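Local coordinates for ectonucleotide pyrophosphatase/phosphodiesterase family member 5 (Mus musculus, PDB 5VEO), which probably hydrolyses phosphodiester bonds of nucleotide substrates as a zinc-dependent ectoenzyme of the alkaline phosphatase superfamily, and binds AMP in this inactive form, at residues A[96-101]-A[128-133]; A[88-93]-A[100-105]. The protein carries 1 engineered substitution. All blocks are in the same frame, centred on the assembly; numbering follows the deposited sequence.

Interaction 1: A[96-101]-A[128-133]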
ATOM      1  N   ASP A  96     -12.778  -6.809  -8.465  1.00 16.08           N
ATOM      2  CA  ASP A  96     -12.358  -7.727  -9.525  1.00 15.97           C
ATOM      3  C   ASP A  96     -10.843  -7.920  -9.449  1.00 13.73           C
ATOM      4  O   ASP A  96     -10.082  -7.512 -10.338  1.00 15.18           O
ATOM      5  CB  ASP A  96     -12.795  -7.176 -10.881  1.00 16.31           C
ATOM      6  CG  ASP A  96     -12.488  -8.109 -12.037  1.00 20.37           C
ATOM      7  OD1 ASP A  96     -12.294  -9.324 -11.814  1.00 20.44           O
ATOM      8  OD2 ASP A  96     -12.430  -7.606 -13.187  1.00 24.49           O
ATOM      9  N   ILE A  97     -10.420  -8.556  -8.348  1.00 13.25           N
ATOM     10  CA  ILE A  97      -9.018  -8.746  -8.010  1.00 13.77           C
ATOM     11  C   ILE A  97      -8.645 -10.211  -7.842  1.00 15.22           C
ATOM     12  O   ILE A  97      -7.532 -10.504  -7.406  1.00 16.34           O
ATOM     13  CB  ILE A  97      -8.651  -7.980  -6.725  1.00 15.00           C
ATOM     14  CG1 ILE A  97      -9.357  -8.632  -5.508  1.00 20.83           C
ATOM     15  CG2 ILE A  97      -8.985  -6.534  -6.915  1.00 19.82           C
ATOM     16  CD1 ILE A  97      -8.571  -8.629  -4.232  1.00 22.15           C
ATOM     17  N   TYR A  98      -9.560 -11.136  -8.120  1.00 15.82           N
ATOM     18  CA  TYR A  98      -9.377 -12.521  -7.698  1.00 15.20           C
ATOM     19  C   TYR A  98      -8.823 -13.411  -8.797  1.00 16.40           C
ATOM     20  O   TYR A  98      -8.680 -14.614  -8.579  1.00 18.51           O
ATOM     21  CB  TYR A  98     -10.703 -13.081  -7.141  1.00 18.02           C
ATOM     22  CG  TYR A  98     -11.046 -12.371  -5.866  1.00 15.23           C
ATOM     23  CD1 TYR A  98     -10.446 -12.733  -4.666  1.00 13.96           C
ATOM     24  CD2 TYR A  98     -11.890 -11.272  -5.868  1.00 17.12           C
ATOM     25  CE1 TYR A  98     -10.705 -12.033  -3.495  1.00 14.59           C
ATOM     26  CE2 TYR A  98     -12.159 -10.573  -4.702  1.00 15.95           C
ATOM     27  CZ  TYR A  98     -11.563 -10.955  -3.525  1.00 13.21           C
ATOM     28  OH  TYR A  98     -11.826 -10.234  -2.386  1.00 16.63           O
ATOM     29  N   ASP A  99      -8.473 -12.851  -9.952  1.00 16.33           N
ATOM     30  CA  ASP A  99      -7.808 -13.636 -10.992  1.00 17.47           C
ATOM     31  C   ASP A  99      -6.357 -13.862 -10.576  1.00 16.97           C
ATOM     32  O   ASP A  99      -5.536 -12.938 -10.586  1.00 17.17           O
ATOM     33  CB  ASP A  99      -7.906 -12.934 -12.342  1.00 16.51           C
ATOM     34  CG  ASP A  99      -7.280 -13.742 -13.484  1.00 21.74           C
ATOM     35  OD1 ASP A  99      -6.482 -14.671 -13.220  1.00 23.03           O
ATOM     36  OD2 ASP A  99      -7.578 -13.428 -14.657  1.00 28.02           O
ATOM     37  N   SER A 100      -6.056 -15.103 -10.195  1.00 17.51           N
ATOM     38  CA  SER A 100      -4.754 -15.465  -9.646  1.00 17.45           C
ATOM     39  C   SER A 100      -3.592 -15.010 -10.517  1.00 18.91           C
ATOM     40  O   SER A 100      -2.511 -14.701  -9.998  1.00 18.80           O
ATOM     41  CB  SER A 100      -4.704 -16.981  -9.463  1.00 21.70           C
ATOM     42  OG  SER A 100      -5.775 -17.421  -8.645  1.00 23.45           O
ATOM     43  N   LYS A 101      -3.775 -14.991 -11.837  1.00 19.44           N
ATOM     44  CA  LYS A 101      -2.668 -14.658 -12.726  1.00 19.94           C
ATOM     45  C   LYS A 101      -2.166 -13.230 -12.530  1.00 19.83           C
ATOM     46  O   LYS A 101      -1.012 -12.936 -12.868  1.00 20.45           O
ATOM     47  CB  LYS A 101      -3.086 -14.885 -14.173  1.00 24.20           C
ATOM     48  CG  LYS A 101      -3.223 -16.371 -14.533  1.00 30.56           C
ATOM     49  CD  LYS A 101      -2.394 -16.714 -15.770  1.00 43.32           C
ATOM     50  CE  LYS A 101      -2.086 -18.215 -15.906  1.00 51.03           C
ATOM     51  NZ  LYS A 101      -0.611 -18.481 -15.802  1.00 52.36           N
ATOM     52  N   ALA A 128      -4.877 -11.225   0.438  1.00 13.65           N
ATOM     53  CA  ALA A 128      -4.782 -12.398   1.296  1.00 15.22           C
ATOM     54  C   ALA A 128      -5.938 -13.374   1.086  1.00 16.21           C
ATOM     55  O   ALA A 128      -5.818 -14.550   1.458  1.00 18.59           O
ATOM     56  CB  ALA A 128      -4.709 -11.965   2.761  1.00 15.97           C
ATOM     57  N   ASP A 129      -7.048 -12.933   0.496  1.00 12.67           N
ATOM     58  CA  ASP A 129      -8.160 -13.824   0.192  1.00 12.37           C
ATOM     59  C   ASP A 129      -8.169 -14.233  -1.277  1.00 11.94           C
ATOM     60  O   ASP A 129      -9.206 -14.676  -1.798  1.00 16.86           O
ATOM     61  CB  ASP A 129      -9.495 -13.195   0.625  1.00 15.77           C
ATOM     62  CG  ASP A 129      -9.807 -11.878  -0.065  1.00 16.76           C
ATOM     63  OD1 ASP A 129      -8.871 -11.125  -0.386  1.00 18.26           O
ATOM     64  OD2 ASP A 129     -11.013 -11.580  -0.254  1.00 15.23           O
ATOM     65  N   VAL A 130      -7.022 -14.119  -1.939  1.00 15.00           N
ATOM     66  CA  VAL A 130      -6.841 -14.498  -3.337  1.00 15.47           C
ATOM     67  C   VAL A 130      -6.018 -15.775  -3.379  1.00 13.42           C
ATOM     68  O   VAL A 130      -5.032 -15.902  -2.653  1.00 14.01           O
ATOM     69  CB  VAL A 130      -6.128 -13.384  -4.126  1.00 14.69           C
ATOM     70  CG1 VAL A 130      -5.867 -13.799  -5.586  1.00 17.02           C
ATOM     71  CG2 VAL A 130      -6.922 -12.086  -4.099  1.00 15.18           C
ATOM     72  N   LYS A 131      -6.391 -16.701  -4.256  1.00 17.02           N
ATOM     73  CA  LYS A 131      -5.600 -17.908  -4.418  1.00 16.53           C
ATOM     74  C   LYS A 131      -4.363 -17.563  -5.240  1.00 16.70           C
ATOM     75  O   LYS A 131      -4.474 -17.060  -6.359  1.00 19.01           O
ATOM     76  CB  LYS A 131      -6.414 -19.016  -5.085  1.00 18.68           C
ATOM     77  CG  LYS A 131      -5.645 -20.294  -5.191  1.00 21.17           C
ATOM     78  CD  LYS A 131      -6.472 -21.374  -5.891  1.00 30.23           C
ATOM     79  CE  LYS A 131      -7.243 -22.186  -4.888  1.00 37.18           C
ATOM     80  NZ  LYS A 131      -7.968 -23.359  -5.503  1.00 40.71           N
ATOM     81  N   ILE A 132      -3.183 -17.795  -4.677  1.00 17.24           N
ATOM     82  CA  ILE A 132      -1.927 -17.437  -5.325  1.00 16.12           C
ATOM     83  C   ILE A 132      -1.031 -18.666  -5.297  1.00 17.74           C
ATOM     84  O   ILE A 132      -0.746 -19.205  -4.222  1.00 17.87           O
ATOM     85  CB  ILE A 132      -1.247 -16.239  -4.638  1.00 14.98           C
ATOM     86  CG1 ILE A 132      -2.190 -15.023  -4.632  1.00 15.07           C
ATOM     87  CG2 ILE A 132       0.062 -15.887  -5.338  1.00 18.31           C
ATOM     88  CD1 ILE A 132      -1.692 -13.855  -3.751  1.00 14.30           C
ATOM     89  N   HIS A 133      -0.581 -19.103  -6.467  1.00 17.95           N
ATOM     90  CA  HIS A 133       0.159 -20.358  -6.590  1.00 19.66           C
ATOM     91  C   HIS A 133      -0.558 -21.490  -5.847  1.00 22.97           C
ATOM     92  O   HIS A 133       0.050 -22.275  -5.117  1.00 23.97           O
ATOM     93  CB  HIS A 133       1.595 -20.200  -6.084  1.00 20.93           C
ATOM     94  CG  HIS A 133       2.372 -19.131  -6.788  1.00 23.63           C
ATOM     95  ND1 HIS A 133       2.588 -19.141  -8.149  1.00 25.38           N
ATOM     96  CD2 HIS A 133       2.985 -18.018  -6.318  1.00 27.85           C
ATOM     97  CE1 HIS A 133       3.297 -18.076  -8.487  1.00 26.35           C
ATOM     98  NE2 HIS A 133       3.555 -17.383  -7.395  1.00 27.47           N
TER
HETATM   99  O   HOH W   1      -8.566 -16.234  -6.237  1.00 23.22           O

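Interaction 2: A[88-93]-A[100-105]. With FUC (alpha-L-fucopyranose), chain C; AMP (adenosine monophosphate), chain Q.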
ATOM      1  N   LYS A  88      -7.124  -9.407 -19.973  1.00 16.53           N
ATOM      2  CA  LYS A  88      -7.950  -9.373 -18.779  1.00 16.65           C
ATOM      3  C   LYS A  88      -7.709  -8.082 -18.025  1.00 14.75           C
ATOM      4  O   LYS A  88      -6.573  -7.616 -17.938  1.00 15.96           O
ATOM      5  CB  LYS A  88      -7.635 -10.532 -17.839  1.00 20.00           C
ATOM      6  CG  LYS A  88      -8.009 -11.909 -18.387  1.00 25.68           C
ATOM      7  CD  LYS A  88      -9.507 -12.094 -18.484  1.00 35.50           C
ATOM      8  CE  LYS A  88      -9.832 -13.528 -18.885  1.00 42.60           C
ATOM      9  NZ  LYS A  88     -11.144 -13.668 -19.560  1.00 52.23           N
ATOM     10  N   SER A  89      -8.776  -7.556 -17.453  1.00 15.69           N
ATOM     11  CA  SER A  89      -8.743  -6.426 -16.542  1.00 13.86           C
ATOM     12  C   SER A  89      -8.738  -6.875 -15.081  1.00 13.28           C
ATOM     13  O   SER A  89      -9.234  -7.948 -14.720  1.00 16.68           O
ATOM     14  CB  SER A  89      -9.953  -5.524 -16.787  1.00 18.74           C
ATOM     15  OG  SER A  89      -9.856  -4.874 -18.030  1.00 25.40           O
ATOM     16  N   PHE A  90      -8.220  -5.983 -14.238  1.00 12.89           N
ATOM     17  CA  PHE A  90      -8.177  -6.091 -12.783  1.00 13.01           C
ATOM     18  C   PHE A  90      -8.684  -4.752 -12.269  1.00 10.13           C
ATOM     19  O   PHE A  90      -8.241  -3.708 -12.754  1.00 12.35           O
ATOM     20  CB  PHE A  90      -6.729  -6.384 -12.357  1.00 13.08           C
ATOM     21  CG  PHE A  90      -6.437  -6.345 -10.871  1.00 11.10           C
ATOM     22  CD1 PHE A  90      -6.104  -7.520 -10.212  1.00 11.43           C
ATOM     23  CD2 PHE A  90      -6.355  -5.154 -10.174  1.00 13.39           C
ATOM     24  CE1 PHE A  90      -5.748  -7.518  -8.886  1.00 13.16           C
ATOM     25  CE2 PHE A  90      -6.006  -5.142  -8.824  1.00 15.30           C
ATOM     26  CZ  PHE A  90      -5.719  -6.336  -8.177  1.00 13.19           C
ATOM     27  N   SER A  91      -9.646  -4.769 -11.347  1.00 12.37           N
ATOM     28  CA  SER A  91     -10.236  -3.517 -10.888  1.00 12.96           C
ATOM     29  C   SER A  91     -10.667  -3.624  -9.435  1.00 14.12           C
ATOM     30  O   SER A  91     -11.607  -4.346  -9.097  1.00 14.77           O
ATOM     31  CB  SER A  91     -11.424  -3.105 -11.745  1.00 15.30           C
ATOM     32  OG  SER A  91     -12.062  -2.006 -11.122  1.00 21.64           O
ATOM     33  N   LEU A  92     -10.009  -2.837  -8.596  1.00 13.63           N
ATOM     34  CA  LEU A  92     -10.324  -2.818  -7.185  1.00 13.07           C
ATOM     35  C   LEU A  92     -11.748  -2.330  -6.951  1.00 15.06           C
ATOM     36  O   LEU A  92     -12.486  -2.908  -6.145  1.00 16.28           O
ATOM     37  CB  LEU A  92      -9.308  -1.928  -6.482  1.00 12.46           C
ATOM     38  CG  LEU A  92      -9.448  -1.805  -4.986  1.00 17.92           C
ATOM     39  CD1 LEU A  92      -9.359  -3.188  -4.365  1.00 21.80           C
ATOM     40  CD2 LEU A  92      -8.357  -0.900  -4.471  1.00 15.28           C
ATOM     41  N   GLU A  93     -12.166  -1.297  -7.692  1.00 19.59           N
ATOM     42  CA  GLU A  93     -13.472  -0.689  -7.457  1.00 20.95           C
ATOM     43  C   GLU A  93     -14.612  -1.654  -7.743  1.00 20.96           C
ATOM     44  O   GLU A  93     -15.695  -1.513  -7.165  1.00 26.01           O
ATOM     45  CB  GLU A  93     -13.632   0.575  -8.304  1.00 25.59           C
ATOM     46  CG  GLU A  93     -12.783   1.740  -7.825  1.00 31.37           C
ATOM     47  CD  GLU A  93     -11.358   1.671  -8.327  1.00 38.87           C
ATOM     48  OE1 GLU A  93     -11.028   0.683  -9.019  1.00 30.97           O
ATOM     49  OE2 GLU A  93     -10.575   2.611  -8.034  1.00 46.83           O
ATOM     50  N   SER A 100      -6.056 -15.103 -10.195  1.00 17.51           N
ATOM     51  CA  SER A 100      -4.754 -15.465  -9.646  1.00 17.45           C
ATOM     52  C   SER A 100      -3.592 -15.010 -10.517  1.00 18.91           C
ATOM     53  O   SER A 100      -2.511 -14.701  -9.998  1.00 18.80           O
ATOM     54  CB  SER A 100      -4.704 -16.981  -9.463  1.00 21.70           C
ATOM     55  OG  SER A 100      -5.775 -17.421  -8.645  1.00 23.45           O
ATOM     56  N   LYS A 101      -3.775 -14.991 -11.837  1.00 19.44           N
ATOM     57  CA  LYS A 101      -2.668 -14.658 -12.726  1.00 19.94           C
ATOM     58  C   LYS A 101      -2.166 -13.230 -12.530  1.00 19.83           C
ATOM     59  O   LYS A 101      -1.012 -12.936 -12.868  1.00 20.45           O
ATOM     60  CB  LYS A 101      -3.086 -14.885 -14.173  1.00 24.20           C
ATOM     61  CG  LYS A 101      -3.223 -16.371 -14.533  1.00 30.56           C
ATOM     62  CD  LYS A 101      -2.394 -16.714 -15.770  1.00 43.32           C
ATOM     63  CE  LYS A 101      -2.086 -18.215 -15.906  1.00 51.03           C
ATOM     64  NZ  LYS A 101      -0.611 -18.481 -15.802  1.00 52.36           N
ATOM     65  N   PHE A 102      -2.988 -12.332 -11.991  1.00 16.40           N
ATOM     66  CA  PHE A 102      -2.488 -10.989 -11.721  1.00 13.45           C
ATOM     67  C   PHE A 102      -1.481 -10.953 -10.584  1.00 14.46           C
ATOM     68  O   PHE A 102      -0.744  -9.975 -10.478  1.00 17.00           O
ATOM     69  CB  PHE A 102      -3.647 -10.035 -11.434  1.00 13.55           C
ATOM     70  CG  PHE A 102      -4.240  -9.465 -12.677  1.00 14.28           C
ATOM     71  CD1 PHE A 102      -3.605  -8.430 -13.344  1.00 16.36           C
ATOM     72  CD2 PHE A 102      -5.391  -9.994 -13.215  1.00 16.98           C
ATOM     73  CE1 PHE A 102      -4.134  -7.908 -14.512  1.00 17.20           C
ATOM     74  CE2 PHE A 102      -5.919  -9.493 -14.390  1.00 18.53           C
ATOM     75  CZ  PHE A 102      -5.289  -8.459 -15.044  1.00 19.08           C
ATOM     76  N   TRP A 103      -1.443 -11.984  -9.744  1.00 14.66           N
ATOM     77  CA  TRP A 103      -0.619 -12.043  -8.540  1.00 14.86           C
ATOM     78  C   TRP A 103       0.617 -12.923  -8.682  1.00 18.70           C
ATOM     79  O   TRP A 103       1.532 -12.832  -7.853  1.00 16.31           O
ATOM     80  CB  TRP A 103      -1.472 -12.576  -7.376  1.00 13.85           C
ATOM     81  CG  TRP A 103      -2.647 -11.703  -7.092  1.00 12.05           C
ATOM     82  CD1 TRP A 103      -3.869 -11.729  -7.707  1.00 15.16           C
ATOM     83  CD2 TRP A 103      -2.699 -10.646  -6.136  1.00 14.45           C
ATOM     84  NE1 TRP A 103      -4.686 -10.748  -7.181  1.00 14.22           N
ATOM     85  CE2 TRP A 103      -3.982 -10.062  -6.222  1.00 13.23           C
ATOM     86  CE3 TRP A 103      -1.782 -10.126  -5.224  1.00 14.51           C
ATOM     87  CZ2 TRP A 103      -4.369  -9.010  -5.407  1.00 11.81           C
ATOM     88  CZ3 TRP A 103      -2.164  -9.075  -4.425  1.00 14.12           C
ATOM     89  CH2 TRP A 103      -3.440  -8.526  -4.519  1.00 13.09           C
ATOM     90  N   GLU A 104       0.656 -13.793  -9.678  1.00 17.02           N
ATOM     91  CA  GLU A 104       1.591 -14.903  -9.664  1.00 19.19           C
ATOM     92  C   GLU A 104       2.951 -14.576 -10.286  1.00 17.02           C
ATOM     93  O   GLU A 104       3.781 -15.480 -10.441  1.00 19.63           O
ATOM     94  CB  GLU A 104       0.926 -16.104 -10.338  1.00 18.81           C
ATOM     95  CG  GLU A 104      -0.126 -16.685  -9.402  1.00 21.32           C
ATOM     96  CD  GLU A 104      -0.965 -17.785  -9.995  1.00 24.15           C
ATOM     97  OE1 GLU A 104      -1.142 -17.847 -11.237  1.00 27.07           O
ATOM     98  OE2 GLU A 104      -1.453 -18.601  -9.192  1.00 24.38           O
ATOM     99  N   GLU A 105       3.234 -13.307 -10.596  1.00 17.26           N
ATOM    100  CA  GLU A 105       4.608 -12.953 -10.939  1.00 16.73           C
ATOM    101  C   GLU A 105       5.500 -12.881  -9.710  1.00 18.83           C
ATOM    102  O   GLU A 105       6.723 -12.761  -9.854  1.00 21.15           O
ATOM    103  CB  GLU A 105       4.630 -11.636 -11.726  1.00 16.27           C
ATOM    104  CG  GLU A 105       3.781 -11.775 -12.972  1.00 19.38           C
ATOM    105  CD  GLU A 105       3.682 -10.551 -13.840  1.00 23.18           C
ATOM    106  OE1 GLU A 105       3.039 -10.670 -14.907  1.00 27.45           O
ATOM    107  OE2 GLU A 105       4.235  -9.494 -13.497  1.00 20.06           O
TER
HETATM  108  C1  FUC C   5     -13.557  -8.267 -21.330  1.00 28.19           C
HETATM  109  C2  FUC C   5     -13.189  -8.360 -19.855  1.00 28.84           C
HETATM  110  C3  FUC C   5     -11.696  -8.451 -19.699  1.00 27.11           C
HETATM  111  C4  FUC C   5     -11.052  -7.234 -20.367  1.00 22.89           C
HETATM  112  C5  FUC C   5     -11.470  -7.192 -21.837  1.00 26.95           C
HETATM  113  C6  FUC C   5     -11.006  -5.935 -22.549  1.00 25.81           C
HETATM  114  O2  FUC C   5     -13.782  -9.468 -19.259  1.00 32.89           O
HETATM  115  O3  FUC C   5     -11.375  -8.440 -18.313  1.00 24.95           O
HETATM  116  O4  FUC C   5     -11.477  -6.043 -19.686  1.00 27.53           O
HETATM  117  O5  FUC C   5     -12.891  -7.213 -21.973  1.00 29.42           O
HETATM  118  P   AMP Q 524      -6.358   2.916  -2.005  1.00  7.97           P
HETATM  119  O1P AMP Q 524      -5.451   2.728  -3.183  1.00  9.16           O
HETATM  120  O2P AMP Q 524      -7.244   4.158  -2.163  1.00  7.94           O
HETATM  121  O3P AMP Q 524      -5.614   2.948  -0.672  1.00  8.37           O
HETATM  122  O5' AMP Q 524      -7.347   1.660  -1.919  1.00 10.53           O
HETATM  123  C5' AMP Q 524      -7.927   1.318  -0.651  1.00 11.55           C
HETATM  124  C4' AMP Q 524      -9.329   0.785  -0.752  1.00 10.46           C
HETATM  125  O4' AMP Q 524      -9.269  -0.551  -1.232  1.00 15.30           O
HETATM  126  C3' AMP Q 524     -10.040   0.697   0.600  1.00 12.73           C
HETATM  127  O3' AMP Q 524     -11.031   1.697   0.704  1.00 20.69           O
HETATM  128  C2' AMP Q 524     -10.688  -0.691   0.616  1.00 14.89           C
HETATM  129  O2' AMP Q 524     -12.056  -0.705   0.920  1.00 22.33           O
HETATM  130  C1' AMP Q 524     -10.420  -1.217  -0.779  1.00 16.30           C
HETATM  131  N9  AMP Q 524     -10.168  -2.641  -0.811  1.00 15.95           N
HETATM  132  C8  AMP Q 524      -9.145  -3.308  -0.251  1.00 16.93           C
HETATM  133  N7  AMP Q 524      -9.255  -4.631  -0.529  1.00 15.49           N
HETATM  134  C5  AMP Q 524     -10.374  -4.771  -1.287  1.00 15.19           C
HETATM  135  C6  AMP Q 524     -11.089  -5.885  -1.943  1.00 16.24           C
HETATM  136  N6  AMP Q 524     -10.616  -7.140  -1.834  1.00 17.62           N
HETATM  137  N1  AMP Q 524     -12.206  -5.613  -2.639  1.00 17.15           N
HETATM  138  C2  AMP Q 524     -12.701  -4.369  -2.768  1.00 21.77           C
HETATM  139  N3  AMP Q 524     -12.110  -3.298  -2.214  1.00 19.39           N
HETATM  140  C4  AMP Q 524     -10.972  -3.462  -1.466  1.00 15.36           C

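Interaction 1: A[96-101]-A[128-133]
Tyr98 lies obliquely across Val130, with its CD1 3.6 Å from CG2 of that residue. The ring continues past the valine toward Asp129. There the phenol OH of Tyr98 donates to OD2 of Asp129 over a short 2.6 Å. Ring and carboxylate planes are nearly perpendicular, at 86°, and the hydroxyl meets OD2 from above the carboxylate plane. A chi1 of 60° puts the Asp129 carboxylate in the crowded position between its own backbone N and carbonyl carbon, from which OD2 reaches the tyrosine hydroxyl. The same OD2 also accepts from the backbone N of Tyr143, so two donors grip it. Both segments are loops of the nucleotide pyrophosphatase domain. Tyr98 and Ile97 line the AMP pocket, and Asp129 stands behind the tyrosine hydroxyl: Tyr98 OH also makes a weak hydrogen bond to N6 of the nucleotide. CG1 of Ile97 lies over one face of the Tyr98 ring, toward its rim, and Ile97 CD1 reaches Val130 CG2 at 3.8 Å. A water bridges the backbones, donating to Tyr98 O and accepting from Lys131 N. Further along, Ser100 OG donates to Lys131 O at 2.7 Å, from above the carbonyl plane. Asp99 OD1 accepts from Lys101 N, an Asx turn around Ser100.

Interaction 2: A[88-93]-A[100-105]
The Phe102 ring has CB of Phe90 over the centre of one face, and the carbonyl group of Lys88 at its edge. That CB is 3.6 Å from the ring centroid and only 7° off the ring normal, a well-centred CH-pi contact. The edge contact is also close: Phe102 CZ is 3.3 Å from Lys88 O. The Phe90 ring is oblique to the Phe102 ring, with planes at 54°, and its CD1 packs 3.7 Å from Phe102 CG. Phe90 CG is anti to the backbone N (chi1 172°), and the ring extends past Phe102 to Trp103. NE1 of Trp103 sits at the edge of the Phe90 ring, 3.8 Å from CE1. The three residues form an aromatic cluster, which joins strand 88-91 of a two-stranded antiparallel hairpin to the loop before helix 109-115. Met81 of the partner strand 80-83 and Tyr59 of helix 58-67 also touch Phe90. Two bound groups meet segment 88-93. The backbone N of Ser89 donates almost straight to O3 of the glycan fucose at 2.9 Å, and Ser89 OG shares a 2.6 Å hydrogen bond with fucose O4. Leu92 CD1 lies 3.3 Å from C4 of the AMP adenine. Trp103 spends its indole N-H on Ile97 O, outside both segments. Contact between the two segments is thus mainly apolar, with the aromatic C-H edge of Phe102 probably giving the Lys88 carbonyl a weakly favourable electrostatic neighbour.

How the interactions relate
Strand 88-91 comes first along the chain. The chain then turns, and interaction 2 closes a short loop by bringing 100-105 back onto 88-93. Residues 96-99 lie inside that loop, and Ser100 and Lys101 belong to both contacts. Interaction 1 closes a longer loop, from 96-101 through helix 109-115 and strand 120-123 to 128-133. The two loops therefore overlap in sequence rather than nest. They also touch directly: Asp96 N probably hydrogen-bonds to Ser91 O, and Ile97 CG2 packs on Phe90 CZ. Together they tie the 80-91 hairpin to the loop between strands 120-123 and 139-140 of the main sheet, at the AMP pocket, to which both contribute residues.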